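Local coordinates for coat protein (PDB 2BBD) that forms the capsid of an archaeal icosahedral virus, with a double jelly-roll fold that suggests shared ancestry with bacterial and eukaryotic viruses, at residues 22-27 and 150-155; 32-37 and 113-118; 49-54 and 142-147; 59-64 and 133-138; 89-94 and 260-265. All coordinates share one frame; numbering follows the deposited sequence.

Contact 1. Residues 22-27 and 150-155; sequences IKIPRN and FYITIT
I22 overlaps I152 tip to tip, the two CD1 methyls meeting at 3.6 Å midway between facing strands. In I22, CG1 lies anti to the carbonyl carbon and CD1 continues the chain fully extended (chi2 172°), which carries the methyl out toward I152; in I152 the end of the side chain is folded (chi2 -59°), leaving CG1 as well as CD1 against its partner. Two residues further along, I154 reaches out with an extended arm of its own. Its CD1 rests against two neighbouring groups of the other segment, CG2 of I24 at 3.8 Å and the ring carbon CD of P25 at 3.6 Å. The CD1 of I24 comes only loosely near I152 CG2. Everything here is methyl and methylene against the same, and the backbones are too far apart for pairing, their axes 10.0 Å from each other and 15° from parallel. This is the face-to-face packing of a jelly-roll sandwich, as distinct from pairing within a sheet. Strand 19-24 lies at the edge of one sheet, hydrogen-bonded to strand 131-137, whereas strand 145-158 runs in the other between strands 2-13 and 29-43; Y12 and L8 of strand 2-13 pack beside I22 and I154.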
# COMPACT_ATOMS: atom_id res chain seq x y z
N ILE A 22 -5.66 -3.68 -16.50
CA ILE A 22 -4.72 -2.97 -17.35
C ILE A 22 -3.51 -3.84 -17.62
O ILE A 22 -2.87 -4.34 -16.69
CB ILE A 22 -4.26 -1.65 -16.69
CG1 ILE A 22 -5.48 -0.77 -16.39
CG2 ILE A 22 -3.32 -0.91 -17.62
CD1 ILE A 22 -5.13 0.48 -15.55
N LYS A 23 -3.19 -4.04 -18.89
CA LYS A 23 -2.03 -4.85 -19.23
C LYS A 23 -0.79 -3.97 -19.18
O LYS A 23 -0.78 -2.88 -19.76
CB LYS A 23 -2.18 -5.45 -20.62
CG LYS A 23 -1.08 -6.45 -20.97
CD LYS A 23 -1.05 -7.62 -19.98
CE LYS A 23 -0.35 -8.81 -20.58
NZ LYS A 23 -0.94 -9.18 -21.92
N ILE A 24 0.23 -4.42 -18.47
CA ILE A 24 1.46 -3.65 -18.36
C ILE A 24 2.46 -4.15 -19.40
O ILE A 24 2.76 -5.33 -19.47
CB ILE A 24 2.05 -3.80 -16.95
CG1 ILE A 24 1.04 -3.30 -15.92
CG2 ILE A 24 3.36 -3.02 -16.85
CD1 ILE A 24 0.61 -1.86 -16.11
N PRO A 25 2.97 -3.24 -20.24
CA PRO A 25 3.94 -3.59 -21.29
C PRO A 25 5.28 -4.04 -20.69
O PRO A 25 5.78 -3.43 -19.75
CB PRO A 25 4.09 -2.30 -22.09
CG PRO A 25 2.81 -1.54 -21.79
CD PRO A 25 2.61 -1.82 -20.33
N ARG A 26 5.86 -5.10 -21.27
CA ARG A 26 7.13 -5.65 -20.81
C ARG A 26 8.30 -5.22 -21.69
O ARG A 26 9.04 -6.06 -22.21
CB ARG A 26 7.03 -7.18 -20.78
CG ARG A 26 5.88 -7.67 -19.92
CD ARG A 26 5.75 -9.18 -19.88
NE ARG A 26 5.29 -9.73 -21.15
CZ ARG A 26 6.10 -10.10 -22.15
NH1 ARG A 26 7.41 -9.98 -22.02
NH2 ARG A 26 5.58 -10.60 -23.26
N ASN A 27 8.47 -3.91 -21.83
CA ASN A 27 9.53 -3.35 -22.66
C ASN A 27 10.91 -3.57 -22.09
O ASN A 27 11.88 -3.67 -22.83
CB ASN A 27 9.31 -1.85 -22.83
CG ASN A 27 8.01 -1.53 -23.52
OD1 ASN A 27 7.64 -0.36 -23.65
ND2 ASN A 27 7.30 -2.56 -23.98
N PHE A 150 -7.88 7.21 -15.60
CA PHE A 150 -6.64 6.77 -15.00
C PHE A 150 -5.54 6.82 -16.03
O PHE A 150 -5.71 6.30 -17.14
CB PHE A 150 -6.74 5.33 -14.51
CG PHE A 150 -7.63 5.14 -13.32
CD1 PHE A 150 -8.93 4.70 -13.48
CD2 PHE A 150 -7.14 5.37 -12.03
CE1 PHE A 150 -9.75 4.47 -12.37
CE2 PHE A 150 -7.95 5.15 -10.92
CZ PHE A 150 -9.26 4.70 -11.09
N TYR A 151 -4.43 7.45 -15.65
CA TYR A 151 -3.24 7.55 -16.49
C TYR A 151 -2.17 6.66 -15.87
O TYR A 151 -1.91 6.73 -14.67
CB TYR A 151 -2.75 9.00 -16.55
CG TYR A 151 -3.74 9.92 -17.20
CD1 TYR A 151 -4.92 10.27 -16.55
CD2 TYR A 151 -3.53 10.40 -18.50
CE1 TYR A 151 -5.87 11.08 -17.17
CE2 TYR A 151 -4.47 11.21 -19.13
CZ TYR A 151 -5.64 11.55 -18.46
OH TYR A 151 -6.58 12.33 -19.07
N ILE A 152 -1.57 5.81 -16.70
CA ILE A 152 -0.56 4.88 -16.24
C ILE A 152 0.84 5.29 -16.69
O ILE A 152 1.07 5.54 -17.88
CB ILE A 152 -0.85 3.47 -16.78
CG1 ILE A 152 -2.29 3.07 -16.45
CG2 ILE A 152 0.17 2.48 -16.23
CD1 ILE A 152 -2.63 3.07 -14.95
N THR A 153 1.77 5.36 -15.75
CA THR A 153 3.14 5.73 -16.10
C THR A 153 4.11 4.68 -15.57
O THR A 153 4.07 4.31 -14.41
CB THR A 153 3.49 7.10 -15.53
OG1 THR A 153 2.61 8.08 -16.08
CG2 THR A 153 4.91 7.47 -15.89
N ILE A 154 4.98 4.20 -16.44
CA ILE A 154 5.90 3.15 -16.04
C ILE A 154 7.36 3.57 -16.03
O ILE A 154 7.84 4.23 -16.96
CB ILE A 154 5.71 1.92 -16.96
CG1 ILE A 154 4.25 1.49 -16.91
CG2 ILE A 154 6.61 0.77 -16.53
CD1 ILE A 154 3.86 0.56 -18.01
N THR A 155 8.05 3.21 -14.96
CA THR A 155 9.47 3.50 -14.86
C THR A 155 10.18 2.19 -15.19
O THR A 155 10.01 1.19 -14.50
CB THR A 155 9.87 3.97 -13.45
OG1 THR A 155 9.26 5.24 -13.17
CG2 THR A 155 11.38 4.11 -13.37

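Contact 2. Residues 32-37 and 113-118; sequences KIRVQL and NVMWEF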
# COMPACT_ATOMS: atom_id res chain seq x y z
N LYS A 32 9.01 0.78 -11.29
CA LYS A 32 7.76 1.21 -10.69
C LYS A 32 6.64 1.54 -11.67
O LYS A 32 6.86 1.69 -12.87
CB LYS A 32 7.99 2.39 -9.73
CG LYS A 32 8.21 3.75 -10.37
CD LYS A 32 8.20 4.84 -9.27
CE LYS A 32 8.43 6.25 -9.83
NZ LYS A 32 7.29 6.74 -10.65
N ILE A 33 5.44 1.61 -11.13
CA ILE A 33 4.26 1.94 -11.91
C ILE A 33 3.52 3.06 -11.20
O ILE A 33 3.27 2.98 -10.00
CB ILE A 33 3.31 0.73 -12.06
CG1 ILE A 33 4.01 -0.39 -12.84
CG2 ILE A 33 2.03 1.17 -12.74
CD1 ILE A 33 3.23 -1.70 -12.85
N ARG A 34 3.19 4.10 -11.94
CA ARG A 34 2.46 5.22 -11.36
C ARG A 34 1.06 5.26 -11.94
O ARG A 34 0.85 5.05 -13.14
CB ARG A 34 3.18 6.53 -11.67
CG ARG A 34 2.35 7.76 -11.32
CD ARG A 34 3.02 9.04 -11.80
NE ARG A 34 4.22 9.36 -11.04
CZ ARG A 34 5.04 10.36 -11.35
NH1 ARG A 34 4.78 11.13 -12.40
NH2 ARG A 34 6.11 10.60 -10.59
N VAL A 35 0.09 5.53 -11.07
CA VAL A 35 -1.31 5.63 -11.44
C VAL A 35 -1.82 7.00 -11.01
O VAL A 35 -1.63 7.41 -9.86
CB VAL A 35 -2.17 4.54 -10.73
CG1 VAL A 35 -3.64 4.74 -11.06
CG2 VAL A 35 -1.73 3.14 -11.15
N GLN A 36 -2.43 7.73 -11.94
CA GLN A 36 -3.00 9.04 -11.63
C GLN A 36 -4.45 9.09 -12.09
O GLN A 36 -4.75 8.85 -13.27
CB GLN A 36 -2.21 10.17 -12.30
CG GLN A 36 -0.73 10.20 -11.98
CD GLN A 36 0.03 11.21 -12.82
OE1 GLN A 36 0.21 12.37 -12.42
NE2 GLN A 36 0.47 10.79 -14.00
N LEU A 37 -5.34 9.38 -11.15
CA LEU A 37 -6.76 9.51 -11.44
C LEU A 37 -6.92 11.02 -11.58
O LEU A 37 -6.82 11.76 -10.61
CB LEU A 37 -7.61 8.97 -10.28
CG LEU A 37 -9.13 9.16 -10.42
CD1 LEU A 37 -9.62 8.43 -11.66
CD2 LEU A 37 -9.85 8.62 -9.16
N ASN A 113 -7.29 15.05 -8.82
CA ASN A 113 -5.93 14.59 -9.13
C ASN A 113 -5.39 13.80 -7.95
O ASN A 113 -4.92 14.37 -6.96
CB ASN A 113 -5.02 15.78 -9.46
CG ASN A 113 -3.57 15.35 -9.72
OD1 ASN A 113 -3.28 14.18 -9.91
ND2 ASN A 113 -2.66 16.32 -9.72
N VAL A 114 -5.48 12.48 -8.07
CA VAL A 114 -5.03 11.54 -7.05
C VAL A 114 -3.94 10.64 -7.63
O VAL A 114 -4.05 10.12 -8.75
CB VAL A 114 -6.21 10.66 -6.58
CG1 VAL A 114 -5.79 9.84 -5.35
CG2 VAL A 114 -7.42 11.54 -6.27
N MSE A 115 -2.88 10.42 -6.85
CA MSE A 115 -1.78 9.59 -7.30
C MSE A 115 -1.44 8.43 -6.37
O MSE A 115 -1.58 8.54 -5.14
CB MSE A 115 -0.53 10.45 -7.50
CG MSE A 115 0.61 9.70 -8.17
SE MSE A 115 2.22 10.75 -8.28
CE MSE A 115 1.83 11.78 -9.87
N TRP A 116 -1.01 7.33 -6.97
CA TRP A 116 -0.58 6.13 -6.26
C TRP A 116 0.60 5.57 -7.04
O TRP A 116 0.64 5.67 -8.27
CB TRP A 116 -1.64 5.04 -6.26
CG TRP A 116 -2.91 5.35 -5.55
CD1 TRP A 116 -3.22 5.02 -4.26
CD2 TRP A 116 -4.09 5.90 -6.13
NE1 TRP A 116 -4.54 5.32 -4.01
CE2 TRP A 116 -5.10 5.86 -5.14
CE3 TRP A 116 -4.41 6.42 -7.39
CZ2 TRP A 116 -6.40 6.31 -5.37
CZ3 TRP A 116 -5.71 6.87 -7.62
CH2 TRP A 116 -6.69 6.81 -6.61
N GLU A 117 1.57 5.00 -6.33
CA GLU A 117 2.72 4.40 -6.98
C GLU A 117 2.96 3.01 -6.44
O GLU A 117 2.68 2.73 -5.27
CB GLU A 117 3.98 5.24 -6.77
CG GLU A 117 3.94 6.60 -7.41
CD GLU A 117 5.31 7.25 -7.53
OE1 GLU A 117 6.09 7.17 -6.55
OE2 GLU A 117 5.59 7.84 -8.59
N PHE A 118 3.46 2.14 -7.31
CA PHE A 118 3.77 0.77 -6.96
C PHE A 118 5.27 0.58 -7.16
O PHE A 118 5.80 0.73 -8.26
CB PHE A 118 3.00 -0.21 -7.85
CG PHE A 118 1.51 -0.04 -7.82
CD1 PHE A 118 0.90 1.03 -8.48
CD2 PHE A 118 0.71 -0.91 -7.07
CE1 PHE A 118 -0.48 1.23 -8.39
CE2 PHE A 118 -0.66 -0.72 -6.98
CZ PHE A 118 -1.26 0.36 -7.64
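R34 and E117 lie side by side on one face of an antiparallel pair of strands, pointing the same way, the planes of guanidinium and carboxylate 20° apart. A bend at chi3 (-70°) sets NE of R34 towards E117 OE2, which it meets at 3.2 Å almost in the guanidinium plane and on the anti side of the carboxylate. K32 uses the same oxygen differently: its NZ stands 2.9 Å from OE2 but above the carboxylate plane, 54° out of it. One oxygen thus gathers two cations from different directions, an arrangement that would be expected to keep the glutamate charged. The selenomethionine M115 also packs on R34; its CE methyl covers a guanidinium face near the rim, while the M115 side chain lies alongside Q36 with CE 3.1 Å from OE1 of that residue.

The opposite face is apolar. F118 turns its edge to V35, CE1 to CG2 at 3.6 Å, while the indole of W116 offers its rim at CZ3 to L37 CB, 3.9 Å away, and carries V114 CG1 over one face. Backbone bonds hold these rows in step through the hydrogen-bonded pairs I33-F118, V35-W116 and L37-V114.

Strand 29-43 is paired on its other side with strand 145-158, so the contact lies inside a jelly-roll sheet. Its aromatic face looks into the sandwich, where F64 of strand 61-68 meets both W116 and F118 edge-to-face; W116 NE1 bonds G79 O, and L82 of helix 79-89 packs on both rings.

Contact 3. Residues 49-54 and 142-147; sequences VTLPSA and SGVSIN
V49 lays its two methyls against different parts of a turn in residues 142-147. With CG1 anti to the backbone N (chi1 174°), that methyl faces S142 O at 3.8 Å and V144 CG1 at 4.1 Å, while CG2, anti to the carbonyl carbon, goes to G143 O at 3.9 Å. The branched end therefore touches two carbonyl oxygens and a methyl, in van der Waals contact alone. V144 is rotated otherwise: its CG1 lies anti to the carbonyl carbon, and its CG2 is held between the backbone N and that carbon. This rotation divides its methyls between two partners, CG1 for V49 and CG2 for L51, whose CD2 approaches at a loose 4.3 Å. Between S142 and V144 the chain turns at G143 with a positive phi of 82°; a side chain there would point at V49 CG2 and be tight against it. The result is a small surface contact of methyls with each other and with carbonyl oxygens. It joins the short strand 49-50 and the loop after it to the turn leading into strand 145-158: V49 pairs with V104 in the two-stranded sheet 49-50 and 103-104, L51 rests on P98 and V110, and V144 packs on I41 of strand 29-43.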
# COMPACT_ATOMS: atom_id res chain seq x y z
N VAL A 49 -22.22 20.93 -2.24
CA VAL A 49 -21.96 19.68 -1.55
C VAL A 49 -20.57 19.70 -0.92
O VAL A 49 -19.60 20.11 -1.55
CB VAL A 49 -22.05 18.47 -2.51
CG1 VAL A 49 -21.63 17.19 -1.79
CG2 VAL A 49 -23.47 18.34 -3.06
N THR A 50 -20.50 19.27 0.33
CA THR A 50 -19.23 19.19 1.01
C THR A 50 -18.75 17.77 0.78
O THR A 50 -19.40 16.82 1.19
CB THR A 50 -19.39 19.41 2.51
OG1 THR A 50 -19.95 20.71 2.74
CG2 THR A 50 -18.04 19.31 3.22
N LEU A 51 -17.60 17.62 0.12
CA LEU A 51 -17.06 16.29 -0.14
C LEU A 51 -16.74 15.62 1.19
O LEU A 51 -16.46 16.28 2.19
CB LEU A 51 -15.83 16.40 -1.04
CG LEU A 51 -16.25 16.80 -2.46
CD1 LEU A 51 -15.08 17.25 -3.30
CD2 LEU A 51 -16.95 15.60 -3.10
N PRO A 52 -16.79 14.28 1.23
CA PRO A 52 -16.52 13.51 2.45
C PRO A 52 -15.13 13.70 3.06
O PRO A 52 -14.23 14.27 2.44
CB PRO A 52 -16.78 12.07 2.03
CG PRO A 52 -16.50 12.07 0.58
CD PRO A 52 -17.07 13.37 0.10
N SER A 53 -14.98 13.23 4.28
CA SER A 53 -13.71 13.32 4.98
C SER A 53 -12.81 12.20 4.48
O SER A 53 -13.18 11.44 3.59
CB SER A 53 -13.94 13.14 6.48
OG SER A 53 -14.38 11.81 6.72
N ALA A 54 -11.62 12.12 5.07
CA ALA A 54 -10.67 11.07 4.73
C ALA A 54 -11.41 9.75 5.00
O ALA A 54 -12.28 9.69 5.87
CB ALA A 54 -9.44 11.19 5.62
N SER A 142 -21.77 10.84 -2.42
CA SER A 142 -23.15 11.27 -2.56
C SER A 142 -23.26 12.71 -3.06
O SER A 142 -22.50 13.59 -2.63
CB SER A 142 -23.88 11.14 -1.23
OG SER A 142 -25.20 11.64 -1.33
N GLY A 143 -24.20 12.94 -3.97
CA GLY A 143 -24.45 14.27 -4.49
C GLY A 143 -23.55 14.76 -5.60
O GLY A 143 -23.71 15.90 -6.04
N VAL A 144 -22.60 13.95 -6.05
CA VAL A 144 -21.72 14.39 -7.12
C VAL A 144 -21.44 13.32 -8.17
O VAL A 144 -21.75 12.14 -7.99
CB VAL A 144 -20.35 14.89 -6.58
CG1 VAL A 144 -20.56 16.01 -5.57
CG2 VAL A 144 -19.58 13.74 -5.96
N SER A 145 -20.85 13.75 -9.28
CA SER A 145 -20.50 12.84 -10.35
C SER A 145 -19.00 12.98 -10.59
O SER A 145 -18.44 14.07 -10.42
CB SER A 145 -21.28 13.19 -11.62
OG SER A 145 -20.98 14.51 -12.06
N ILE A 146 -18.35 11.89 -10.99
CA ILE A 146 -16.91 11.88 -11.26
C ILE A 146 -16.67 11.85 -12.77
O ILE A 146 -17.22 11.01 -13.47
CB ILE A 146 -16.23 10.63 -10.64
CG1 ILE A 146 -16.39 10.64 -9.12
CG2 ILE A 146 -14.76 10.58 -11.02
CD1 ILE A 146 -15.76 11.80 -8.45
N ASN A 147 -15.86 12.78 -13.26
CA ASN A 147 -15.55 12.85 -14.68
C ASN A 147 -14.01 12.80 -14.78
O ASN A 147 -13.35 13.83 -14.79
CB ASN A 147 -16.10 14.16 -15.27
CG ASN A 147 -17.43 14.58 -14.62
OD1 ASN A 147 -17.52 15.64 -13.99
ND2 ASN A 147 -18.45 13.74 -14.77

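Contact 4. Residues 59-64 and 133-138; sequences NLVQTF and LSILTG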
# COMPACT_ATOMS: atom_id res chain seq x y z
N ASN A 59 -10.24 6.71 -1.50
CA ASN A 59 -11.21 5.63 -1.60
C ASN A 59 -12.06 5.68 -2.88
O ASN A 59 -13.08 4.98 -2.99
CB ASN A 59 -12.11 5.57 -0.35
CG ASN A 59 -12.97 6.80 -0.18
OD1 ASN A 59 -12.92 7.75 -0.97
ND2 ASN A 59 -13.77 6.80 0.87
N LEU A 60 -11.66 6.51 -3.83
CA LEU A 60 -12.36 6.56 -5.12
C LEU A 60 -11.92 5.30 -5.89
O LEU A 60 -12.46 4.98 -6.95
CB LEU A 60 -12.01 7.82 -5.91
CG LEU A 60 -12.68 9.11 -5.39
CD1 LEU A 60 -12.29 10.27 -6.30
CD2 LEU A 60 -14.20 8.94 -5.38
N VAL A 61 -10.91 4.62 -5.34
CA VAL A 61 -10.45 3.35 -5.89
C VAL A 61 -10.66 2.40 -4.73
O VAL A 61 -10.18 2.65 -3.62
CB VAL A 61 -8.93 3.34 -6.26
CG1 VAL A 61 -8.44 1.89 -6.35
CG2 VAL A 61 -8.71 4.00 -7.64
N GLN A 62 -11.43 1.34 -4.96
CA GLN A 62 -11.68 0.37 -3.91
C GLN A 62 -10.43 -0.48 -3.67
O GLN A 62 -9.91 -0.52 -2.56
CB GLN A 62 -12.87 -0.52 -4.26
CG GLN A 62 -13.25 -1.51 -3.16
CD GLN A 62 -14.66 -2.06 -3.30
OE1 GLN A 62 -15.63 -1.30 -3.37
NE2 GLN A 62 -14.78 -3.40 -3.33
N THR A 63 -9.93 -1.15 -4.72
CA THR A 63 -8.72 -1.97 -4.56
C THR A 63 -7.82 -1.97 -5.79
O THR A 63 -8.28 -1.80 -6.92
CB THR A 63 -9.06 -3.45 -4.26
OG1 THR A 63 -9.71 -4.03 -5.40
CG2 THR A 63 -9.97 -3.59 -3.05
N PHE A 64 -6.53 -2.16 -5.54
CA PHE A 64 -5.53 -2.27 -6.60
C PHE A 64 -4.97 -3.67 -6.52
O PHE A 64 -4.62 -4.14 -5.43
CB PHE A 64 -4.35 -1.32 -6.40
CG PHE A 64 -4.62 0.09 -6.77
CD1 PHE A 64 -4.88 0.44 -8.09
CD2 PHE A 64 -4.57 1.10 -5.81
CE1 PHE A 64 -5.08 1.78 -8.44
CE2 PHE A 64 -4.76 2.43 -6.15
CZ PHE A 64 -5.02 2.77 -7.47
N LEU A 133 -2.45 -4.94 -14.03
CA LEU A 133 -2.79 -4.05 -12.93
C LEU A 133 -4.32 -3.91 -12.96
O LEU A 133 -4.87 -3.31 -13.88
CB LEU A 133 -2.15 -2.67 -13.10
CG LEU A 133 -2.68 -1.60 -12.12
CD1 LEU A 133 -2.34 -1.97 -10.68
CD2 LEU A 133 -2.09 -0.26 -12.47
N SER A 134 -4.99 -4.48 -11.98
CA SER A 134 -6.44 -4.40 -11.93
C SER A 134 -6.89 -3.31 -10.97
O SER A 134 -6.51 -3.28 -9.81
CB SER A 134 -7.03 -5.75 -11.52
OG SER A 134 -6.58 -6.77 -12.39
N ILE A 135 -7.70 -2.38 -11.48
CA ILE A 135 -8.21 -1.32 -10.63
C ILE A 135 -9.70 -1.48 -10.47
O ILE A 135 -10.45 -1.34 -11.44
CB ILE A 135 -7.95 0.09 -11.22
CG1 ILE A 135 -6.46 0.27 -11.51
CG2 ILE A 135 -8.41 1.18 -10.23
CD1 ILE A 135 -6.15 1.57 -12.23
N LEU A 136 -10.13 -1.83 -9.26
CA LEU A 136 -11.56 -1.95 -8.97
C LEU A 136 -11.93 -0.58 -8.43
O LEU A 136 -11.49 -0.18 -7.34
CB LEU A 136 -11.83 -3.03 -7.93
CG LEU A 136 -13.29 -3.08 -7.41
CD1 LEU A 136 -14.29 -3.33 -8.56
CD2 LEU A 136 -13.39 -4.18 -6.37
N THR A 137 -12.71 0.18 -9.19
CA THR A 137 -13.09 1.51 -8.75
C THR A 137 -14.06 1.48 -7.59
O THR A 137 -14.77 0.50 -7.38
CB THR A 137 -13.73 2.32 -9.87
OG1 THR A 137 -14.93 1.65 -10.30
CG2 THR A 137 -12.75 2.49 -11.03
N GLY A 138 -14.07 2.57 -6.83
CA GLY A 138 -14.98 2.68 -5.71
C GLY A 138 -16.29 3.29 -6.18
O GLY A 138 -16.65 3.19 -7.35
O HOH W 1 -16.58 -0.80 -5.99
O HOH W 2 -8.33 -4.75 -7.80
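L136 O accepts two consecutive backbone N-H groups, from Q62 at 2.8 Å and from T63 at 3.2 Å, and so creates a classic beta bulge in which two residues of one strand face a single residue of the other. The extra residue, Q62, shifts the register by one: V61 is opposite T137 but T63 is opposite L136. Beyond the bulge ordinary antiparallel pairing resumes, with L136 N bonded to T63 O. At the near end G138 N reaches L60 O at 2.9 Å from well above the carbonyl plane, and the glycine's bare alpha carbon lies beside N59 O.

Side chains divide by face. On one side Q62 and T63 each lie alongside L136, L136 CD2 touching Q62 NE2 at 3.4 Å. On the other, I135 stands next to F64 and presents CG1 to the ring edge at CE1, 3.7 Å away, while V61 CG1 sits 3.6 Å above the centre of that ring. L82 of helix 79-89 also packs on F64.

Water completes the polar side: one molecule donates to both Q62 OE1 and T137 O, a second to S134 O while bonded to T63 OG1. The chemistry implies a strand pair with two characters, one side buried and apolar round F64, the other with water-bridged polar groups, and the doubled acceptor L136 O satisfying both amides of the bulge.

Contact 5. Residues 89-94 and 260-265; sequences TTKGQN and EYQVAP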
# COMPACT_ATOMS: atom_id res chain seq x y z
N THR A 89 5.03 8.40 2.75
CA THR A 89 6.27 8.30 1.99
C THR A 89 6.59 9.51 1.12
O THR A 89 7.68 9.60 0.56
CB THR A 89 6.27 7.02 1.12
OG1 THR A 89 5.16 7.05 0.21
CG2 THR A 89 6.13 5.79 2.01
N THR A 90 5.65 10.45 1.02
CA THR A 90 5.87 11.66 0.22
C THR A 90 5.91 12.89 1.13
O THR A 90 5.91 14.02 0.65
CB THR A 90 4.75 11.88 -0.83
OG1 THR A 90 3.50 12.00 -0.15
CG2 THR A 90 4.70 10.72 -1.82
N LYS A 91 5.95 12.65 2.44
CA LYS A 91 5.97 13.73 3.43
C LYS A 91 4.70 14.55 3.31
O LYS A 91 4.72 15.77 3.45
CB LYS A 91 7.18 14.63 3.22
CG LYS A 91 8.48 13.85 3.09
CD LYS A 91 9.67 14.77 2.90
CE LYS A 91 10.89 13.95 2.53
NZ LYS A 91 12.09 14.81 2.40
N GLY A 92 3.59 13.86 3.03
CA GLY A 92 2.30 14.50 2.89
C GLY A 92 2.10 15.28 1.60
O GLY A 92 1.05 15.90 1.44
N GLN A 93 3.07 15.24 0.69
CA GLN A 93 3.00 15.98 -0.58
C GLN A 93 2.30 15.27 -1.74
O GLN A 93 2.04 15.88 -2.78
CB GLN A 93 4.43 16.38 -1.02
CG GLN A 93 5.11 17.37 -0.07
CD GLN A 93 6.64 17.43 -0.23
OE1 GLN A 93 7.34 18.02 0.61
NE2 GLN A 93 7.15 16.84 -1.30
N ASN A 94 1.97 13.99 -1.57
CA ASN A 94 1.32 13.25 -2.65
C ASN A 94 0.07 13.94 -3.20
O ASN A 94 -0.81 14.35 -2.45
CB ASN A 94 0.94 11.85 -2.19
CG ASN A 94 0.41 11.00 -3.32
OD1 ASN A 94 -0.74 10.54 -3.29
ND2 ASN A 94 1.24 10.78 -4.34
N GLU A 260 10.58 10.32 11.13
CA GLU A 260 10.93 9.52 9.97
C GLU A 260 10.45 10.07 8.63
O GLU A 260 11.25 10.25 7.71
CB GLU A 260 10.40 8.09 10.16
CG GLU A 260 10.56 7.21 8.93
CD GLU A 260 11.93 6.57 8.81
OE1 GLU A 260 12.95 7.27 9.02
OE2 GLU A 260 11.99 5.36 8.50
N TYR A 261 9.15 10.34 8.52
CA TYR A 261 8.55 10.82 7.27
C TYR A 261 8.41 12.32 7.14
O TYR A 261 7.95 12.81 6.11
CB TYR A 261 7.19 10.15 7.09
CG TYR A 261 7.31 8.66 7.06
CD1 TYR A 261 7.85 8.02 5.95
CD2 TYR A 261 6.97 7.89 8.17
CE1 TYR A 261 8.04 6.64 5.93
CE2 TYR A 261 7.17 6.51 8.17
CZ TYR A 261 7.71 5.90 7.04
OH TYR A 261 7.93 4.54 7.03
N GLN A 262 8.78 13.03 8.20
CA GLN A 262 8.73 14.48 8.22
C GLN A 262 7.36 15.02 7.84
O GLN A 262 7.23 15.92 7.00
CB GLN A 262 9.82 15.02 7.30
CG GLN A 262 11.16 14.38 7.61
CD GLN A 262 12.18 14.52 6.49
OE1 GLN A 262 13.14 13.75 6.43
NE2 GLN A 262 11.97 15.49 5.61
N VAL A 263 6.33 14.47 8.47
CA VAL A 263 4.97 14.89 8.22
C VAL A 263 4.10 14.44 9.38
O VAL A 263 4.37 13.42 10.02
CB VAL A 263 4.43 14.29 6.88
CG1 VAL A 263 4.28 12.79 7.00
CG2 VAL A 263 3.12 14.94 6.50
N ALA A 264 3.06 15.22 9.68
CA ALA A 264 2.14 14.90 10.75
C ALA A 264 1.34 13.67 10.34
O ALA A 264 1.31 13.31 9.16
CB ALA A 264 1.22 16.08 11.02
N PRO A 265 0.66 13.01 11.30
CA PRO A 265 -0.15 11.81 11.03
C PRO A 265 -1.28 12.06 10.03
O PRO A 265 -1.88 13.13 10.02
CB PRO A 265 -0.71 11.45 12.41
CG PRO A 265 0.27 12.07 13.37
CD PRO A 265 0.58 13.39 12.72
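Y261 O is approached by three successive carbons of K91: CG at 3.2 Å, CB at 3.5 Å and CA, whose C-H points to it in a CA-H...O contact of 3.5 Å. The CA contact alone is of a recognised kind; CG and CB pack against the oxygen where two helix ends meet. In K91, CG lies anti to the carbonyl carbon (chi1 -49°), which places it near Y261 O; the extended remainder lies alongside Q262, the two side chains pointing the same way. V263 packs on the backbone of K91 and G92. Its CG2, anti to its own backbone N, rests 3.5 Å from K91 O and 3.7 Å from G92 N, and the glycine, with no side chain, lets the valine methyl lie close to its backbone. Less intimately, the Y261 ring passes T89, CD1 being 4.3 Å from T89 CA; E260 CG covers one ring face, and the phenol oxygen bonds D274.

Positive-phi residues, K91 just after T90 and Q262 directly, carry the chain out of each helix. For helix 79-89 the ending is a Schellman motif, with G92 N bonded to Y87 O and K91 N to Y88 O, overlapping a type I' turn from T90 to Q93. Two helix C-termini thus meet at the surface, one from each half of the chain, in a junction between the two jelly rolls of a double jelly-roll capsid protein.

Overall arrangement
Followed from the N terminus, strand 19-24 opens a long loop of the first jelly roll, which contact 1 closes across the sandwich at 150-155. Contacts 2, 3 and 4 all fall within it. Contact 4 also lies within the span of contact 3, whereas contact 2 crosses both, the interleaving expected of a jelly roll. Contact 2 belongs to one sheet and contact 4 to the other; contact 1 bridges them, and contacts 2 and 4 meet through their side chains between the sheets. Contact 3 joins strand 49-50 and the loop after it to the start of strand 145-158. Contact 5, from 89-94 to 260-265, crosses the other four and ties the first jelly roll to the second.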